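Local structure of Cyclo(L-tyrosyl-L-tyrosyl) synthase (Mycobacterium tuberculosis, 2X9Q) at residues A[113-118]-A[163-168]; A[79-84]-A[109-114]. The protein probably catalyses formation of cyclo(L-tyrosyl-L-tyrosyl) from two molecules of tyrosyl-tRNA, without ATP, as a step towards mycocyclosin. One frame throughout, in Å; residues are numbered along the deposited sequence.

Contact 1 of 2, residues A[113-118]-A[163-168]; sequences VDFVYT and ARLCVR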
loop_
_atom_site.group_PDB
_atom_site.type_symbol
_atom_site.label_atom_id
_atom_site.label_comp_id
_atom_site.label_asym_id
_atom_site.label_seq_id
_atom_site.Cartn_x
_atom_site.Cartn_y
_atom_site.Cartn_z
ATOM N N VAL A 113 -4.565 -2.111 -13.669
ATOM C CA VAL A 113 -3.771 -2.543 -12.504
ATOM C C VAL A 113 -2.541 -1.671 -12.426
ATOM O O VAL A 113 -1.822 -1.504 -13.460
ATOM C CB VAL A 113 -3.314 -3.993 -12.586
ATOM C CG1 VAL A 113 -2.353 -4.349 -11.377
ATOM C CG2 VAL A 113 -4.489 -4.952 -12.651
ATOM N N ASP A 114 -2.263 -1.095 -11.259
ATOM C CA ASP A 114 -1.016 -0.254 -11.095
ATOM C C ASP A 114 -0.157 -0.883 -9.985
ATOM O O ASP A 114 -0.661 -1.064 -8.839
ATOM C CB ASP A 114 -1.326 1.180 -10.725
ATOM C CG ASP A 114 -1.763 2.013 -11.912
ATOM O OD1 ASP A 114 -0.881 2.554 -12.605
ATOM O OD2 ASP A 114 -2.946 2.066 -12.218
ATOM N N PHE A 115 1.065 -1.309 -10.325
ATOM C CA PHE A 115 2.009 -1.744 -9.336
ATOM C C PHE A 115 2.579 -0.413 -8.885
ATOM O O PHE A 115 2.868 0.428 -9.746
ATOM C CB PHE A 115 3.200 -2.486 -9.993
ATOM C CG PHE A 115 2.969 -3.902 -10.281
ATOM C CD1 PHE A 115 2.942 -4.810 -9.250
ATOM C CD2 PHE A 115 2.775 -4.340 -11.611
ATOM C CE1 PHE A 115 2.794 -6.180 -9.487
ATOM C CE2 PHE A 115 2.583 -5.709 -11.868
ATOM C CZ PHE A 115 2.613 -6.625 -10.806
ATOM N N VAL A 116 2.726 -0.196 -7.576
ATOM C CA VAL A 116 3.345 1.045 -7.079
ATOM C C VAL A 116 4.440 0.611 -6.065
ATOM O O VAL A 116 4.159 -0.039 -5.102
ATOM C CB VAL A 116 2.274 1.928 -6.379
ATOM C CG1 VAL A 116 2.929 3.137 -5.768
ATOM C CG2 VAL A 116 1.141 2.377 -7.429
ATOM N N TYR A 117 5.703 0.924 -6.337
ATOM C CA TYR A 117 6.753 0.531 -5.413
ATOM C C TYR A 117 7.164 1.703 -4.553
ATOM O O TYR A 117 7.221 2.875 -4.990
ATOM C CB TYR A 117 7.969 -0.140 -6.117
ATOM C CG TYR A 117 8.663 0.767 -7.106
ATOM C CD1 TYR A 117 8.197 0.852 -8.402
ATOM C CD2 TYR A 117 9.768 1.596 -6.726
ATOM C CE1 TYR A 117 8.794 1.679 -9.333
ATOM C CE2 TYR A 117 10.385 2.463 -7.688
ATOM C CZ TYR A 117 9.926 2.439 -8.972
ATOM O OH TYR A 117 10.402 3.310 -9.938
ATOM N N THR A 118 7.425 1.395 -3.302
ATOM C CA THR A 118 7.719 2.466 -2.356
ATOM C C THR A 118 9.202 2.910 -2.535
ATOM O O THR A 118 10.077 2.097 -2.447
ATOM C CB THR A 118 7.336 2.073 -0.927
ATOM O OG1 THR A 118 5.914 1.912 -0.894
ATOM C CG2 THR A 118 7.665 3.273 0.092
ATOM N N ALA A 163 -1.283 -0.952 -21.980
ATOM C CA ALA A 163 -2.697 -0.653 -22.129
ATOM C C ALA A 163 -3.435 -0.742 -20.774
ATOM O O ALA A 163 -4.344 0.061 -20.514
ATOM C CB ALA A 163 -3.337 -1.683 -23.121
ATOM N N ARG A 164 -3.127 -1.769 -19.964
ATOM C CA ARG A 164 -3.907 -1.955 -18.751
ATOM C C ARG A 164 -3.103 -1.982 -17.418
ATOM O O ARG A 164 -3.664 -1.716 -16.349
ATOM C CB ARG A 164 -4.747 -3.220 -18.897
ATOM C CG ARG A 164 -5.805 -3.072 -20.095
ATOM C CD ARG A 164 -6.462 -4.327 -20.311
ATOM N NE ARG A 164 -7.071 -4.794 -19.093
ATOM C CZ ARG A 164 -7.044 -6.055 -18.690
ATOM N NH1 ARG A 164 -6.474 -6.939 -19.464
ATOM N NH2 ARG A 164 -7.592 -6.439 -17.546
ATOM N N LEU A 165 -1.823 -2.353 -17.518
ATOM C CA LEU A 165 -0.926 -2.606 -16.412
ATOM C C LEU A 165 0.262 -1.663 -16.488
ATOM O O LEU A 165 0.862 -1.509 -17.592
ATOM C CB LEU A 165 -0.499 -4.045 -16.517
ATOM C CG LEU A 165 0.591 -4.423 -15.577
ATOM C CD1 LEU A 165 -0.023 -4.454 -14.131
ATOM C CD2 LEU A 165 0.950 -5.782 -16.033
ATOM N N CYS A 166 0.526 -0.940 -15.371
ATOM C CA CYS A 166 1.530 0.129 -15.304
ATOM C C CYS A 166 2.333 -0.045 -13.997
ATOM O O CYS A 166 1.850 -0.698 -13.055
ATOM C CB CYS A 166 0.823 1.476 -15.262
ATOM S SG CYS A 166 0.020 1.953 -16.884
ATOM N N VAL A 167 3.557 0.487 -13.936
ATOM C CA VAL A 167 4.349 0.485 -12.702
ATOM C C VAL A 167 4.743 1.916 -12.488
ATOM O O VAL A 167 5.010 2.638 -13.442
ATOM C CB VAL A 167 5.627 -0.383 -12.745
ATOM C CG1 VAL A 167 6.421 -0.268 -14.091
ATOM C CG2 VAL A 167 6.571 -0.064 -11.472
ATOM N N ARG A 168 4.758 2.372 -11.241
ATOM C CA ARG A 168 5.414 3.658 -11.030
ATOM C C ARG A 168 5.866 3.784 -9.589
ATOM O O ARG A 168 5.357 3.082 -8.753
ATOM C CB ARG A 168 4.514 4.813 -11.376
ATOM C CG ARG A 168 3.468 5.086 -10.354
ATOM C CD ARG A 168 2.392 6.065 -10.965
ATOM N NE ARG A 168 1.405 5.299 -11.729
ATOM C CZ ARG A 168 0.510 5.827 -12.585
ATOM N NH1 ARG A 168 0.450 7.125 -12.812
ATOM N NH2 ARG A 168 -0.329 5.042 -13.224
HETATM O O HOH W 1 1.759 2.695 -11.794
#
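Val-113 to Tyr-117 pairs in parallel with Leu-165 to Arg-168, the outermost strand on this side of the Rossmann-like sheet that cyclodipeptide synthases share with class I aminoacyl-tRNA synthetases. Five backbone bonds zip the strands together, from Val-113 N to Arg-164 O (2.9 Å) through to a longer Tyr-117 N to Arg-168 O (3.3 Å). On the face covered by helix 133-158, Leu-165 CD1 sits against Val-113 CG1 (3.6 Å) and also touches Phe-115 CE2. Val-167 CG2, anti to its backbone N, meets the edge of the Tyr-117 ring at CE1 (3.5 Å), in the ring plane.

The other face carries a charged pair beside Val-116, which packs on Leu-236 of helix 220-244. Arg-168 NH2 donates to Asp-114 OD1 at 2.6 Å in a salt bridge; the carboxylate is met from above its plane, 41° out, while the oxygen lies close to the guanidinium plane. Water 1 takes the NE hydrogen of Arg-168 (2.6 Å) and donates to Asp-114 OD1 and Phe-115 O. Asp-114 OD2 is held in turn by Arg-112 and His-82. With both oxygens of this buried carboxylate gripped by such donors, a negative charge on Asp-114 would probably be stabilised.

Contact 2 of 2, residues A[79-84]-A[109-114]; sequences EGDHAV and NFDRVD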
loop_
_atom_site.group_PDB
_atom_site.type_symbol
_atom_site.label_atom_id
_atom_site.label_comp_id
_atom_site.label_asym_id
_atom_site.label_seq_id
_atom_site.Cartn_x
_atom_site.Cartn_y
_atom_site.Cartn_z
ATOM N N GLU A 79 -16.547 -5.123 -8.332
ATOM C CA GLU A 79 -16.640 -4.182 -9.413
ATOM C C GLU A 79 -15.461 -4.378 -10.438
ATOM O O GLU A 79 -15.611 -4.069 -11.624
ATOM C CB GLU A 79 -16.550 -2.749 -8.913
ATOM C CG GLU A 79 -17.598 -2.360 -7.887
ATOM C CD GLU A 79 -18.910 -1.898 -8.553
ATOM O OE1 GLU A 79 -19.432 -0.865 -8.169
ATOM O OE2 GLU A 79 -19.352 -2.538 -9.522
ATOM N N GLY A 80 -14.262 -4.760 -9.970
ATOM C CA GLY A 80 -13.177 -5.017 -10.949
ATOM C C GLY A 80 -12.744 -3.798 -11.727
ATOM O O GLY A 80 -12.334 -3.913 -12.925
ATOM N N ASP A 81 -12.817 -2.597 -11.127
ATOM C CA ASP A 81 -12.323 -1.450 -11.888
ATOM C C ASP A 81 -10.802 -1.371 -11.869
ATOM O O ASP A 81 -10.150 -1.181 -12.947
ATOM C CB ASP A 81 -12.847 -0.112 -11.397
ATOM C CG ASP A 81 -14.376 -0.019 -11.521
ATOM O OD1 ASP A 81 -14.827 -0.185 -12.659
ATOM O OD2 ASP A 81 -15.086 0.182 -10.529
ATOM N N HIS A 82 -10.235 -1.458 -10.643
ATOM C CA HIS A 82 -8.821 -1.068 -10.480
ATOM C C HIS A 82 -8.223 -1.702 -9.273
ATOM O O HIS A 82 -8.911 -1.884 -8.239
ATOM C CB HIS A 82 -8.681 0.442 -10.411
ATOM C CG HIS A 82 -7.241 0.885 -10.387
ATOM N ND1 HIS A 82 -6.564 1.139 -9.205
ATOM C CD2 HIS A 82 -6.312 0.987 -11.394
ATOM C CE1 HIS A 82 -5.295 1.440 -9.487
ATOM N NE2 HIS A 82 -5.122 1.386 -10.807
ATOM N N ALA A 83 -6.967 -2.125 -9.389
ATOM C CA ALA A 83 -6.195 -2.525 -8.203
ATOM C C ALA A 83 -4.851 -1.764 -8.157
ATOM O O ALA A 83 -4.154 -1.580 -9.187
ATOM C CB ALA A 83 -5.979 -4.047 -8.122
ATOM N N VAL A 84 -4.471 -1.374 -6.937
ATOM C CA VAL A 84 -3.053 -1.060 -6.638
ATOM C C VAL A 84 -2.442 -2.308 -6.011
ATOM O O VAL A 84 -2.952 -2.820 -5.025
ATOM C CB VAL A 84 -2.949 0.115 -5.622
ATOM C CG1 VAL A 84 -1.422 0.361 -5.186
ATOM C CG2 VAL A 84 -3.512 1.398 -6.304
ATOM N N ASN A 109 -8.644 -9.862 -13.094
ATOM C CA ASN A 109 -9.720 -9.459 -12.215
ATOM C C ASN A 109 -10.064 -7.994 -12.214
ATOM O O ASN A 109 -11.065 -7.663 -11.673
ATOM C CB ASN A 109 -9.511 -10.037 -10.818
ATOM C CG ASN A 109 -9.579 -11.562 -10.811
ATOM O OD1 ASN A 109 -10.663 -12.121 -10.770
ATOM N ND2 ASN A 109 -8.445 -12.228 -10.817
ATOM N N PHE A 110 -9.316 -7.140 -12.899
ATOM C CA PHE A 110 -9.569 -5.680 -12.888
ATOM C C PHE A 110 -9.396 -5.072 -14.272
ATOM O O PHE A 110 -8.489 -5.501 -14.993
ATOM C CB PHE A 110 -8.579 -4.990 -11.899
ATOM C CG PHE A 110 -8.657 -5.540 -10.513
ATOM C CD1 PHE A 110 -9.553 -5.006 -9.621
ATOM C CD2 PHE A 110 -7.915 -6.645 -10.144
ATOM C CE1 PHE A 110 -9.675 -5.533 -8.311
ATOM C CE2 PHE A 110 -8.056 -7.228 -8.869
ATOM C CZ PHE A 110 -8.895 -6.678 -7.947
ATOM N N ASP A 111 -10.122 -4.003 -14.603
ATOM C CA ASP A 111 -9.880 -3.362 -15.885
ATOM C C ASP A 111 -8.479 -2.779 -16.006
ATOM O O ASP A 111 -7.886 -2.717 -17.100
ATOM C CB ASP A 111 -10.889 -2.290 -16.228
ATOM C CG ASP A 111 -12.328 -2.872 -16.372
ATOM O OD1 ASP A 111 -12.493 -4.103 -16.550
ATOM O OD2 ASP A 111 -13.261 -2.083 -16.177
ATOM N N ARG A 112 -7.944 -2.305 -14.879
ATOM C CA ARG A 112 -6.658 -1.635 -14.923
ATOM C C ARG A 112 -5.900 -1.986 -13.619
ATOM O O ARG A 112 -6.549 -2.190 -12.576
ATOM C CB ARG A 112 -6.990 -0.155 -15.041
ATOM C CG ARG A 112 -5.894 0.691 -15.538
ATOM C CD ARG A 112 -6.099 2.233 -15.210
ATOM N NE ARG A 112 -4.789 2.785 -14.816
ATOM C CZ ARG A 112 -4.520 4.049 -14.505
ATOM N NH1 ARG A 112 -5.478 4.990 -14.521
ATOM N NH2 ARG A 112 -3.252 4.372 -14.204
ATOM N N VAL A 113 -4.565 -2.111 -13.669
ATOM C CA VAL A 113 -3.771 -2.543 -12.504
ATOM C C VAL A 113 -2.541 -1.671 -12.426
ATOM O O VAL A 113 -1.822 -1.504 -13.460
ATOM C CB VAL A 113 -3.314 -3.993 -12.586
ATOM C CG1 VAL A 113 -2.353 -4.349 -11.377
ATOM C CG2 VAL A 113 -4.489 -4.952 -12.651
ATOM N N ASP A 114 -2.263 -1.095 -11.259
ATOM C CA ASP A 114 -1.016 -0.254 -11.095
ATOM C C ASP A 114 -0.157 -0.883 -9.985
ATOM O O ASP A 114 -0.661 -1.064 -8.839
ATOM C CB ASP A 114 -1.326 1.180 -10.725
ATOM C CG ASP A 114 -1.763 2.013 -11.912
ATOM O OD1 ASP A 114 -0.881 2.554 -12.605
ATOM O OD2 ASP A 114 -2.946 2.066 -12.218
HETATM O O HOH W 2 -13.363 0.279 -14.850
#
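Ala-83 CB stands over the centre of the Phe-110 ring, 3.7 Å from its centroid and 4° off the normal, a CH-pi contact in the tightly packed half of this pairing. CD1 of the same ring lies 3.5 Å from His-82 O, and Trp-105 meets Phe-110 edge-to-face. Next to it the strands are joined by Asp-114 N to Ala-83 O (2.8 Å) and by Ala-83 N to Arg-112 O. Across the sheet from Ala-83, the side chains of His-82 and Asp-114 cross at about a right angle, ring and carboxylate planes 41° apart. CG of His-82 is anti to the backbone N, and NE2 donates almost straight (2.7 Å, 174°) to the anti lone pair of Asp-114 OD2. Ser-249 holds ND1, and both nitrogens of the ring thus have partners. Arg-112 NH2 reaches the same OD2 at 3.1 Å, its guanidinium turning one face to His-82 NE2, while OD1 is taken by Arg-168.

The two strands are the parallel pair of a right-handed beta-alpha-beta unit, with helix 96-109 making the crossover. Phe-110 follows directly on that helix, and Gly-80, with positive phi, on helix 71-79.

Towards solvent the pairing slackens. Asp-111 N still bonds Gly-80 O (2.8 Å), but Arg-112 N to Asp-81 O is weak. Beyond them Asp-81 OD1 and Asp-111 OD2 come within 4.3 Å, and water 2 donates to both; Ser-248 holds Asp-81 OD2.

How the contacts relate
Contacts 1 and 2 use overlapping lengths of strand 112-117, with Val-113 and Asp-114 in both, and join it to its two neighbours in the sheet: 165-169 at the edge and 82-87 on the inner side. Contact 1 is the more buried, whereas contact 2 runs out to solvent where two helices end. Their apolar chemistry differs too: aliphatic groups and the edge of one tyrosine ring in contact 1, a methyl over an aromatic face in contact 2. Asp-114 ties the polar faces together, each oxygen serving a different contact. A second tie comes from Arg-164, whose side chain probably hydrogen-bonds the carbonyl oxygens of Phe-110 and Asp-111, while Val-116 packs on Val-84.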